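Local coordinates for bromodomain protein, putative (PDB 4PY6) that probably recognises acetylated lysine on histones or other proteins through its bromodomain, the part of a longer malaria-parasite protein crystallised here, at residues A[82-85]-A[89-92]. Residues are numbered along the deposited sequence; the frame is centred on the assembly and turned at random.
Sequences GIYK and DFYH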
loop_
_atom_site.group_PDB
_atom_site.type_symbol
_atom_site.label_atom_id
_atom_site.label_comp_id
_atom_site.label_asym_id
_atom_site.label_seq_id
_atom_site.Cartn_x
_atom_site.Cartn_y
_atom_site.Cartn_z
ATOM N N GLY A 82 -16.860 6.979 -19.533
ATOM C CA GLY A 82 -16.078 8.059 -20.122
ATOM C C GLY A 82 -16.364 9.403 -19.483
ATOM O O GLY A 82 -16.418 10.421 -20.176
ATOM N N ILE A 83 -16.553 9.408 -18.151
ATOM C CA ILE A 83 -16.837 10.598 -17.342
ATOM C C ILE A 83 -15.591 11.491 -17.238
ATOM O O ILE A 83 -15.708 12.715 -17.337
ATOM C CB ILE A 83 -17.437 10.183 -15.957
ATOM C CG1 ILE A 83 -18.839 9.512 -16.098
ATOM C CG2 ILE A 83 -17.435 11.313 -14.907
ATOM C CD1 ILE A 83 -20.037 10.393 -16.669
ATOM N N TYR A 84 -14.406 10.876 -17.071
ATOM C CA TYR A 84 -13.136 11.591 -16.972
ATOM C C TYR A 84 -12.676 12.102 -18.334
ATOM O O TYR A 84 -12.611 11.335 -19.301
ATOM C CB TYR A 84 -12.049 10.717 -16.318
ATOM C CG TYR A 84 -12.459 10.098 -14.998
ATOM C CD1 TYR A 84 -12.730 10.893 -13.887
ATOM C CD2 TYR A 84 -12.550 8.719 -14.851
ATOM C CE1 TYR A 84 -13.095 10.329 -12.667
ATOM C CE2 TYR A 84 -12.906 8.144 -13.632
ATOM C CZ TYR A 84 -13.183 8.954 -12.543
ATOM O OH TYR A 84 -13.544 8.401 -11.341
ATOM N N LYS A 85 -12.383 13.408 -18.408
ATOM C CA LYS A 85 -11.918 14.076 -19.625
ATOM C C LYS A 85 -10.398 14.077 -19.691
ATOM O O LYS A 85 -9.824 14.157 -20.777
ATOM C CB LYS A 85 -12.484 15.506 -19.710
ATOM C CG LYS A 85 -13.685 15.644 -20.648
ATOM C CD LYS A 85 -14.969 15.014 -20.092
ATOM C CE LYS A 85 -15.938 14.671 -21.194
ATOM N NZ LYS A 85 -16.772 13.493 -20.842
ATOM N N ASP A 89 -8.368 13.561 -13.469
ATOM C CA ASP A 89 -9.709 13.563 -12.881
ATOM C C ASP A 89 -9.952 12.252 -12.119
ATOM O O ASP A 89 -10.653 12.256 -11.109
ATOM C CB ASP A 89 -10.783 13.797 -13.959
ATOM C CG ASP A 89 -10.678 15.110 -14.718
ATOM O OD1 ASP A 89 -10.266 16.123 -14.107
ATOM O OD2 ASP A 89 -11.058 15.137 -15.908
ATOM N N PHE A 90 -9.330 11.148 -12.592
ATOM C CA PHE A 90 -9.366 9.822 -11.966
ATOM C C PHE A 90 -8.477 9.863 -10.717
ATOM O O PHE A 90 -8.864 9.325 -9.679
ATOM C CB PHE A 90 -8.882 8.748 -12.968
ATOM C CG PHE A 90 -8.360 7.451 -12.386
ATOM C CD1 PHE A 90 -7.017 7.312 -12.047
ATOM C CD2 PHE A 90 -9.196 6.353 -12.230
ATOM C CE1 PHE A 90 -6.532 6.113 -11.518
ATOM C CE2 PHE A 90 -8.707 5.150 -11.711
ATOM C CZ PHE A 90 -7.377 5.038 -11.362
ATOM N N TYR A 91 -7.284 10.495 -10.836
ATOM C CA TYR A 91 -6.296 10.680 -9.768
ATOM C C TYR A 91 -6.937 11.413 -8.584
ATOM O O TYR A 91 -6.791 10.968 -7.445
ATOM C CB TYR A 91 -5.058 11.447 -10.303
ATOM C CG TYR A 91 -4.077 11.887 -9.238
ATOM C CD1 TYR A 91 -3.056 11.043 -8.811
ATOM C CD2 TYR A 91 -4.155 13.155 -8.669
ATOM C CE1 TYR A 91 -2.162 11.433 -7.816
ATOM C CE2 TYR A 91 -3.271 13.554 -7.667
ATOM C CZ TYR A 91 -2.272 12.691 -7.247
ATOM O OH TYR A 91 -1.390 13.080 -6.270
ATOM N N HIS A 92 -7.650 12.526 -8.863
ATOM C CA HIS A 92 -8.337 13.342 -7.860
ATOM C C HIS A 92 -9.437 12.573 -7.141
ATOM O O HIS A 92 -9.588 12.740 -5.932
ATOM C CB HIS A 92 -8.889 14.637 -8.479
ATOM C CG HIS A 92 -7.836 15.625 -8.886
ATOM N ND1 HIS A 92 -8.067 16.545 -9.895
ATOM C CD2 HIS A 92 -6.583 15.810 -8.408
ATOM C CE1 HIS A 92 -6.955 17.255 -9.995
ATOM N NE2 HIS A 92 -6.033 16.847 -9.122
#
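With CG of Tyr-84 turned beside its own backbone N (chi1 -52°) and that of Phe-90 swung anti to its N, the tyrosine ring lies against the backbone of helix 87-104 and brings its CE2 to the edge of the Phe-90 ring, near the plane of that ring. CB of Phe-90 stands 4.1 Å from the centroid of the Tyr-84 ring and 10° off the ring normal, which identifies a CH-pi contact over the face. The same face receives the backbone N of Phe-90, 3.6 Å from Tyr-84 CD1. On the CD1 flank of the ring, CD1 of Tyr-84 lies 3.5 Å from CB of Asp-89, whose carboxylate plane is turned obliquely to the ring. This packing belongs to the left-handed four-helix bundle of the bromodomain, where the turn after helix 72-81 folds back on the start of helix 87-104. Phe-90 then reaches inward to Leu-27 and Val-31 of helix 22-32 and to Phe-125 of helix 112-138. Beyond the ring, the Tyr-84 hydroxyl hydrogen-bonds OD2 of Asp-93, one helical turn after Asp-89, which probably helps to set the position of the ring. OD2 of Asp-89 turns back to the backbone ahead of it, accepting a hydrogen bond from Glu-86 N and a weak, bent one from Lys-85 N (3.3 Å, 139° at the hydrogen). Lys-85 NZ makes a weak hydrogen bond to Gly-82 O at 3.2 Å.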